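Local coordinates for protein 2-(acetamidomethylene)succinate hydrolase (Mesorhizobium loti, PDB 3KXP) that catalyses the last step of vitamin B6 degradation, hydrolysing (E)-2-(acetamidomethylene)succinate to succinic semialdehyde, acetate, ammonia and carbon dioxide, at residues A[89-92]-A[93-96]; A[166-169]-A[170-173]; A[188-192]-A[193-197]. All blocks are in the same frame, centred on the assembly; numbering follows the deposited sequence.

Contact 1 of 3, residues A[89-92]-A[93-96]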
loop_
_atom_site.group_PDB
_atom_site.type_symbol
_atom_site.label_atom_id
_atom_site.label_comp_id
_atom_site.label_asym_id
_atom_site.label_seq_id
_atom_site.Cartn_x
_atom_site.Cartn_y
_atom_site.Cartn_z
ATOM N N ILE A 89 19.812 9.284 -1.174
ATOM C CA ILE A 89 20.211 10.152 -2.267
ATOM C C ILE A 89 19.079 10.225 -3.287
ATOM O O ILE A 89 18.868 11.257 -3.918
ATOM C CB ILE A 89 21.490 9.637 -2.956
ATOM C CG1 ILE A 89 22.668 9.718 -1.986
ATOM C CG2 ILE A 89 21.790 10.466 -4.188
ATOM C CD1 ILE A 89 23.995 9.282 -2.580
ATOM N N ARG A 90 18.343 9.123 -3.412
ATOM C CA ARG A 90 17.228 9.004 -4.351
ATOM C C ARG A 90 15.978 9.784 -3.955
ATOM O O ARG A 90 15.113 10.033 -4.791
ATOM C CB ARG A 90 16.843 7.532 -4.510
ATOM C CG ARG A 90 17.836 6.679 -5.277
ATOM C CD ARG A 90 17.636 6.828 -6.773
ATOM N NE ARG A 90 18.347 5.795 -7.515
ATOM C CZ ARG A 90 18.174 4.489 -7.333
ATOM N NH1 ARG A 90 17.312 4.047 -6.429
ATOM N NH2 ARG A 90 18.866 3.621 -8.057
ATOM N N LEU A 91 15.872 10.162 -2.688
ATOM C CA LEU A 91 14.692 10.882 -2.226
ATOM C C LEU A 91 15.007 12.269 -1.689
ATOM O O LEU A 91 14.099 12.991 -1.273
ATOM C CB LEU A 91 13.987 10.065 -1.136
ATOM C CG LEU A 91 13.411 8.707 -1.552
ATOM C CD1 LEU A 91 13.205 7.819 -0.331
ATOM C CD2 LEU A 91 12.113 8.920 -2.297
ATOM N N SER A 92 16.288 12.633 -1.713
ATOM C CA SER A 92 16.776 13.918 -1.202
ATOM C C SER A 92 16.241 15.180 -1.867
ATOM O O SER A 92 16.062 16.205 -1.206
ATOM C CB SER A 92 18.303 13.951 -1.252
ATOM O OG SER A 92 18.851 13.067 -0.295
ATOM N N ASP A 93 16.002 15.113 -3.171
ATOM C CA ASP A 93 15.489 16.267 -3.889
ATOM C C ASP A 93 14.067 16.654 -3.486
ATOM O O ASP A 93 13.662 17.795 -3.687
ATOM C CB ASP A 93 15.558 16.018 -5.399
ATOM C CG ASP A 93 15.351 14.555 -5.767
ATOM O OD1 ASP A 93 14.274 13.991 -5.469
ATOM O OD2 ASP A 93 16.280 13.965 -6.364
ATOM N N ARG A 94 13.324 15.722 -2.889
ATOM C CA ARG A 94 11.935 15.977 -2.491
ATOM C C ARG A 94 11.701 15.932 -0.983
ATOM O O ARG A 94 10.698 16.455 -0.493
ATOM C CB ARG A 94 11.005 14.955 -3.151
ATOM C CG ARG A 94 11.167 14.818 -4.659
ATOM C CD ARG A 94 10.702 13.438 -5.113
ATOM N NE ARG A 94 9.379 13.138 -4.578
ATOM C CZ ARG A 94 8.839 11.927 -4.521
ATOM N NH1 ARG A 94 9.495 10.866 -4.967
ATOM N NH2 ARG A 94 7.638 11.782 -3.993
ATOM N N PHE A 95 12.600 15.281 -0.251
ATOM C CA PHE A 95 12.457 15.199 1.199
ATOM C C PHE A 95 13.773 15.478 1.916
ATOM O O PHE A 95 14.858 15.348 1.340
ATOM C CB PHE A 95 12.001 13.804 1.663
ATOM C CG PHE A 95 10.764 13.287 0.986
ATOM C CD1 PHE A 95 10.847 12.632 -0.240
ATOM C CD2 PHE A 95 9.520 13.413 1.595
ATOM C CE1 PHE A 95 9.715 12.111 -0.847
ATOM C CE2 PHE A 95 8.378 12.895 0.992
ATOM C CZ PHE A 95 8.476 12.242 -0.229
ATOM N N THR A 96 13.652 15.869 3.182
ATOM C CA THR A 96 14.810 16.087 4.037
ATOM C C THR A 96 15.022 14.691 4.631
ATOM O O THR A 96 14.331 14.291 5.573
ATOM C CB THR A 96 14.505 17.087 5.184
ATOM O OG1 THR A 96 14.246 18.389 4.637
ATOM C CG2 THR A 96 15.687 17.174 6.143
#

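Contact 2 of 3, residues A[166-169]-A[170-173]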
loop_
_atom_site.group_PDB
_atom_site.type_symbol
_atom_site.label_atom_id
_atom_site.label_comp_id
_atom_site.label_asym_id
_atom_site.label_seq_id
_atom_site.Cartn_x
_atom_site.Cartn_y
_atom_site.Cartn_z
ATOM N N ASP A 166 10.346 -5.519 7.126
ATOM C CA ASP A 166 10.657 -6.806 7.745
ATOM C C ASP A 166 10.630 -6.988 9.261
ATOM O O ASP A 166 11.612 -7.455 9.851
ATOM C CB ASP A 166 11.998 -7.319 7.214
ATOM C CG ASP A 166 11.933 -8.780 6.797
ATOM O OD1 ASP A 166 11.170 -9.087 5.855
ATOM O OD2 ASP A 166 12.624 -9.626 7.406
ATOM N N PHE A 167 9.514 -6.621 9.885
ATOM C CA PHE A 167 9.340 -6.816 11.315
ATOM C C PHE A 167 7.898 -6.583 11.693
ATOM O O PHE A 167 7.431 -5.448 11.789
ATOM C CB PHE A 167 10.247 -5.913 12.154
ATOM C CG PHE A 167 10.480 -6.447 13.549
ATOM C CD1 PHE A 167 9.449 -6.470 14.481
ATOM C CD2 PHE A 167 11.702 -7.010 13.893
ATOM C CE1 PHE A 167 9.628 -7.056 15.741
ATOM C CE2 PHE A 167 11.896 -7.598 15.149
ATOM C CZ PHE A 167 10.853 -7.623 16.074
ATOM N N THR A 168 7.204 -7.682 11.931
ATOM C CA THR A 168 5.792 -7.659 12.265
ATOM C C THR A 168 5.578 -8.401 13.579
ATOM O O THR A 168 6.524 -8.919 14.173
ATOM C CB THR A 168 4.999 -8.410 11.189
ATOM O OG1 THR A 168 5.427 -9.781 11.179
ATOM C CG2 THR A 168 5.236 -7.796 9.801
ATOM N N PRO A 169 4.330 -8.456 14.053
ATOM C CA PRO A 169 4.102 -9.181 15.302
ATOM C C PRO A 169 4.087 -10.653 14.899
ATOM O O PRO A 169 4.255 -10.970 13.718
ATOM C CB PRO A 169 2.709 -8.712 15.738
ATOM C CG PRO A 169 2.461 -7.441 14.942
ATOM C CD PRO A 169 3.111 -7.748 13.626
ATOM N N TYR A 170 3.901 -11.544 15.868
ATOM C CA TYR A 170 3.818 -12.978 15.603
ATOM C C TYR A 170 5.083 -13.700 15.136
ATOM O O TYR A 170 5.007 -14.852 14.711
ATOM C CB TYR A 170 2.706 -13.253 14.588
ATOM C CG TYR A 170 1.383 -12.617 14.925
ATOM C CD1 TYR A 170 0.869 -11.575 14.147
ATOM C CD2 TYR A 170 0.642 -13.047 16.030
ATOM C CE1 TYR A 170 -0.357 -10.976 14.465
ATOM C CE2 TYR A 170 -0.584 -12.456 16.357
ATOM C CZ TYR A 170 -1.075 -11.422 15.574
ATOM O OH TYR A 170 -2.271 -10.827 15.915
ATOM N N ILE A 171 6.237 -13.047 15.195
ATOM C CA ILE A 171 7.476 -13.704 14.786
ATOM C C ILE A 171 7.683 -14.914 15.700
ATOM O O ILE A 171 7.545 -14.802 16.917
ATOM C CB ILE A 171 8.667 -12.744 14.915
ATOM C CG1 ILE A 171 8.462 -11.556 13.968
ATOM C CG2 ILE A 171 9.967 -13.475 14.618
ATOM C CD1 ILE A 171 9.544 -10.504 14.051
ATOM N N GLU A 172 8.004 -16.071 15.127
ATOM C CA GLU A 172 8.189 -17.270 15.944
ATOM C C GLU A 172 9.457 -17.272 16.786
ATOM O O GLU A 172 10.486 -16.716 16.401
ATOM C CB GLU A 172 8.134 -18.538 15.083
ATOM C CG GLU A 172 8.911 -18.453 13.795
ATOM C CD GLU A 172 8.074 -17.964 12.617
ATOM O OE1 GLU A 172 8.682 -17.432 11.668
ATOM O OE2 GLU A 172 6.829 -18.126 12.625
ATOM N N THR A 173 9.359 -17.908 17.948
ATOM C CA THR A 173 10.463 -18.007 18.893
ATOM C C THR A 173 11.792 -18.437 18.267
ATOM O O THR A 173 12.841 -17.858 18.557
ATOM C CB THR A 173 10.111 -18.991 20.025
ATOM O OG1 THR A 173 8.933 -18.535 20.699
ATOM C CG2 THR A 173 11.250 -19.091 21.029
HETATM O O HOH W 1 6.736 -10.365 16.685
#

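Contact 3 of 3, residues A[188-192]-A[193-197]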
loop_
_atom_site.group_PDB
_atom_site.type_symbol
_atom_site.label_atom_id
_atom_site.label_comp_id
_atom_site.label_asym_id
_atom_site.label_seq_id
_atom_site.Cartn_x
_atom_site.Cartn_y
_atom_site.Cartn_z
ATOM N N GLN A 188 34.221 -8.668 18.003
ATOM C CA GLN A 188 35.560 -9.255 17.993
ATOM C C GLN A 188 36.544 -8.243 17.399
ATOM O O GLN A 188 36.139 -7.215 16.855
ATOM C CB GLN A 188 35.569 -10.525 17.136
ATOM C CG GLN A 188 35.172 -10.266 15.683
ATOM C CD GLN A 188 35.101 -11.528 14.836
ATOM O OE1 GLN A 188 36.127 -12.109 14.466
ATOM N NE2 GLN A 188 33.883 -11.960 14.526
ATOM N N LEU A 189 37.834 -8.548 17.490
ATOM C CA LEU A 189 38.870 -7.667 16.965
ATOM C C LEU A 189 39.257 -8.059 15.540
ATOM O O LEU A 189 39.888 -9.091 15.334
ATOM C CB LEU A 189 40.104 -7.730 17.867
ATOM C CG LEU A 189 41.356 -6.957 17.437
ATOM C CD1 LEU A 189 41.067 -5.458 17.412
ATOM C CD2 LEU A 189 42.493 -7.272 18.403
ATOM N N PHE A 190 38.873 -7.245 14.561
ATOM C CA PHE A 190 39.218 -7.530 13.176
ATOM C C PHE A 190 40.584 -6.934 12.860
ATOM O O PHE A 190 40.919 -5.842 13.319
ATOM C CB PHE A 190 38.165 -6.963 12.222
ATOM C CG PHE A 190 36.804 -7.563 12.406
ATOM C CD1 PHE A 190 35.848 -6.928 13.197
ATOM C CD2 PHE A 190 36.493 -8.790 11.834
ATOM C CE1 PHE A 190 34.603 -7.505 13.417
ATOM C CE2 PHE A 190 35.247 -9.380 12.048
ATOM C CZ PHE A 190 34.301 -8.734 12.843
ATOM N N GLU A 191 41.368 -7.663 12.077
ATOM C CA GLU A 191 42.713 -7.242 11.699
ATOM C C GLU A 191 42.736 -5.998 10.812
ATOM O O GLU A 191 43.573 -5.108 10.989
ATOM C CB GLU A 191 43.408 -8.410 10.999
ATOM C CG GLU A 191 44.632 -8.048 10.196
ATOM C CD GLU A 191 45.288 -9.273 9.589
ATOM O OE1 GLU A 191 44.565 -10.089 8.969
ATOM O OE2 GLU A 191 46.523 -9.416 9.728
ATOM N N ASP A 192 41.816 -5.943 9.852
ATOM C CA ASP A 192 41.721 -4.817 8.939
ATOM C C ASP A 192 40.361 -4.844 8.262
ATOM O O ASP A 192 39.584 -5.782 8.453
ATOM C CB ASP A 192 42.851 -4.869 7.908
ATOM C CG ASP A 192 42.968 -6.224 7.229
ATOM O OD1 ASP A 192 44.101 -6.590 6.839
ATOM O OD2 ASP A 192 41.935 -6.919 7.075
ATOM N N ILE A 193 40.066 -3.826 7.467
ATOM C CA ILE A 193 38.767 -3.767 6.829
ATOM C C ILE A 193 38.481 -4.989 5.963
ATOM O O ILE A 193 37.331 -5.404 5.838
ATOM C CB ILE A 193 38.593 -2.462 6.007
ATOM C CG1 ILE A 193 37.105 -2.249 5.703
ATOM C CG2 ILE A 193 39.402 -2.522 4.730
ATOM C CD1 ILE A 193 36.784 -0.930 5.039
ATOM N N LYS A 194 39.519 -5.584 5.384
ATOM C CA LYS A 194 39.313 -6.763 4.552
ATOM C C LYS A 194 38.714 -7.892 5.393
ATOM O O LYS A 194 37.807 -8.603 4.947
ATOM C CB LYS A 194 40.632 -7.222 3.918
ATOM C CG LYS A 194 40.485 -8.493 3.099
ATOM C CD LYS A 194 41.706 -8.802 2.248
ATOM C CE LYS A 194 41.405 -9.967 1.303
ATOM N NZ LYS A 194 42.521 -10.260 0.352
ATOM N N ALA A 195 39.208 -8.043 6.616
ATOM C CA ALA A 195 38.707 -9.082 7.504
ATOM C C ALA A 195 37.256 -8.795 7.903
ATOM O O ALA A 195 36.480 -9.714 8.133
ATOM C CB ALA A 195 39.592 -9.187 8.752
ATOM N N VAL A 196 36.899 -7.518 7.983
ATOM C CA VAL A 196 35.542 -7.118 8.349
ATOM C C VAL A 196 34.569 -7.496 7.236
ATOM O O VAL A 196 33.476 -7.994 7.503
ATOM C CB VAL A 196 35.448 -5.587 8.598
ATOM C CG1 VAL A 196 33.993 -5.170 8.841
ATOM C CG2 VAL A 196 36.291 -5.208 9.798
ATOM N N GLU A 197 34.966 -7.252 5.991
ATOM C CA GLU A 197 34.123 -7.580 4.849
ATOM C C GLU A 197 33.958 -9.089 4.704
ATOM O O GLU A 197 32.862 -9.571 4.414
ATOM C CB GLU A 197 34.715 -6.998 3.577
ATOM C CG GLU A 197 34.752 -5.495 3.580
ATOM C CD GLU A 197 35.489 -4.950 2.388
ATOM O OE1 GLU A 197 36.698 -5.242 2.254
ATOM O OE2 GLU A 197 34.863 -4.235 1.582
#

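Contact 1 of 3, residues A[89-92]-A[93-96]
The carbonyl oxygen of Leu91 receives the backbone N-H groups of both Phe95 and Arg94, drawing residues 91-95 into one tight turn between helix 85-89 and strand 96-100. Phe95 N lies 2.9 Å from Leu91 O and meets it nearly along the C=O axis. The second bond is longer, 3.3 Å from Arg94 N to Leu91 O, and its donor stands above the carbonyl plane, 53° out of it. Leu91 O also lies at the edge of the Phe95 ring, near its plane, 3.4 Å from CD1 of Phe95. Beside it, Leu91 CB packs at 4.2 Å from Phe95 CD1. The Arg94 chain bends at chi3 (50°), which turns one face of its guanidinium to the rim of the Phe95 ring: CE1 of Phe95 stands 3.6 Å above the guanidinium plane, offset toward the group's rim. Leu91 CD2 approaches Arg94 NH1 obliquely at 4.2 Å. Ser92 CA makes a CH-O contact of 3.5 Å with Phe95 O, across the turn. The polar ends look elsewhere: Arg94 forms a salt bridge with Asp313, Arg90 with Glu302, and Ser92 OG bonds to Met88 O. The turn is therefore closed by main-chain bonds and apolar contact, while its two arginines spend their charge on tying it to helix 301-313.

Contact 2 of 3, residues A[166-169]-A[170-173]
Pro169, Tyr170 and Ile171 carry this turn, where the chain bends sharply on its way from strand 159-165 to helix 173-182. The pyrrolidine ring of Pro169 leans on the ring of Tyr170 in an off-centre CH-pi contact, CB of Pro169 lying 3.8 Å from Tyr170 CD1. Ile171 reaches back past the turn. With CG1 anti to its carbonyl carbon (chi1 -63°) and the chain extended beyond, its CD1 is set over the centre of the Phe167 ring, 3.7 Å from the centroid and only 10° off the normal, and the two side chains cross at about a right angle. On the way, Ile171 CG1 passes 3.3 Å from Thr168 O. That carbonyl takes a bond from a water at 2.9 Å, and the water accepts from Ile171 N at 3.1 Å, bridging the turn where the backbones do not bond directly. Thr168 OG1 donates to a lone pair of Pro169 O at 3.0 Å, bracing the proline carbonyl. Phe167 also touches Ser142, the inferred nucleophile, and Asp166, the probable acid, bonds through OD2 to ND1 of His294, an arrangement consistent with the acid-bearing loop of the Ser-His-Asp catalytic triad of an alpha/beta hydrolase.

Contact 3 of 3, residues A[188-192]-A[193-197]
Asp192 reaches over the first turn of helix 193-203 and takes the N-H of Ala195, acting as the helix N-cap. Its CB lies 3.0 Å from Ile193 N, at the start of the helix. With chi1 at 50°, CG stands between the backbone N and the carbonyl carbon, which swings the carboxylate towards the N-terminal end of helix 193-203. At the tip, OD2 meets Ala195 N at 3.0 Å, nearly along its own C-O axis, with an N-H...O angle of 151°. The same oxygen rests against CB of Lys194, 3.4 Å away. The carboxylate's negative charge probably also suits the positive end of the helix dipole. The backbone carbonyl of Asp192 starts the helical hydrogen bonding, accepting from Val196 N at 3.2 Å in the carbonyl plane and weakly from Ala195 N. An alanine here would remove the carboxylate, and would probably leave the N-H of Ala195 with only its weak bond to the carbonyl and the helix start less firmly fixed. Two residues earlier, Phe190 packs across Val196, whose CG2 lies 3.5 Å from Phe190 CB, while Val196 CA sits over one ring face. The Phe190 ring also meets that of Tyr199, one turn further on. Val196 goes on to touch Ala216 of helix 209-218 and Tyr220 of strand 220-223, and the Phe190 backbone bonds to Leu227 of strand 226-229. The capped helix is thus seated against helix 209-218 and the small two-stranded sheet, in the insertion between strands 159-165 and 258-263, consistent with the cap of alpha/beta hydrolases.

All three contacts are local, each closed within one continuous piece of chain in the alpha/beta hydrolase fold, with centres 30 to 33 Å apart, and do not meet. Contact 2 is buried and at the catalytic residues; contacts 1 and 3 are partly buried and lie away from these and the chloride site. Contacts 1 and 2 each adjoin a strand of the main sheet, on opposite sides of the chain's centre, whereas contact 3 opens a helix beside the small sheet. Along the chain, contact 2 leads into helix 173-182 and contact 3 follows it. Their chemistry differs accordingly: main-chain bonds in contact 1, a water bridge and CH-pi packing in contact 2, and a carboxylate cap in contact 3.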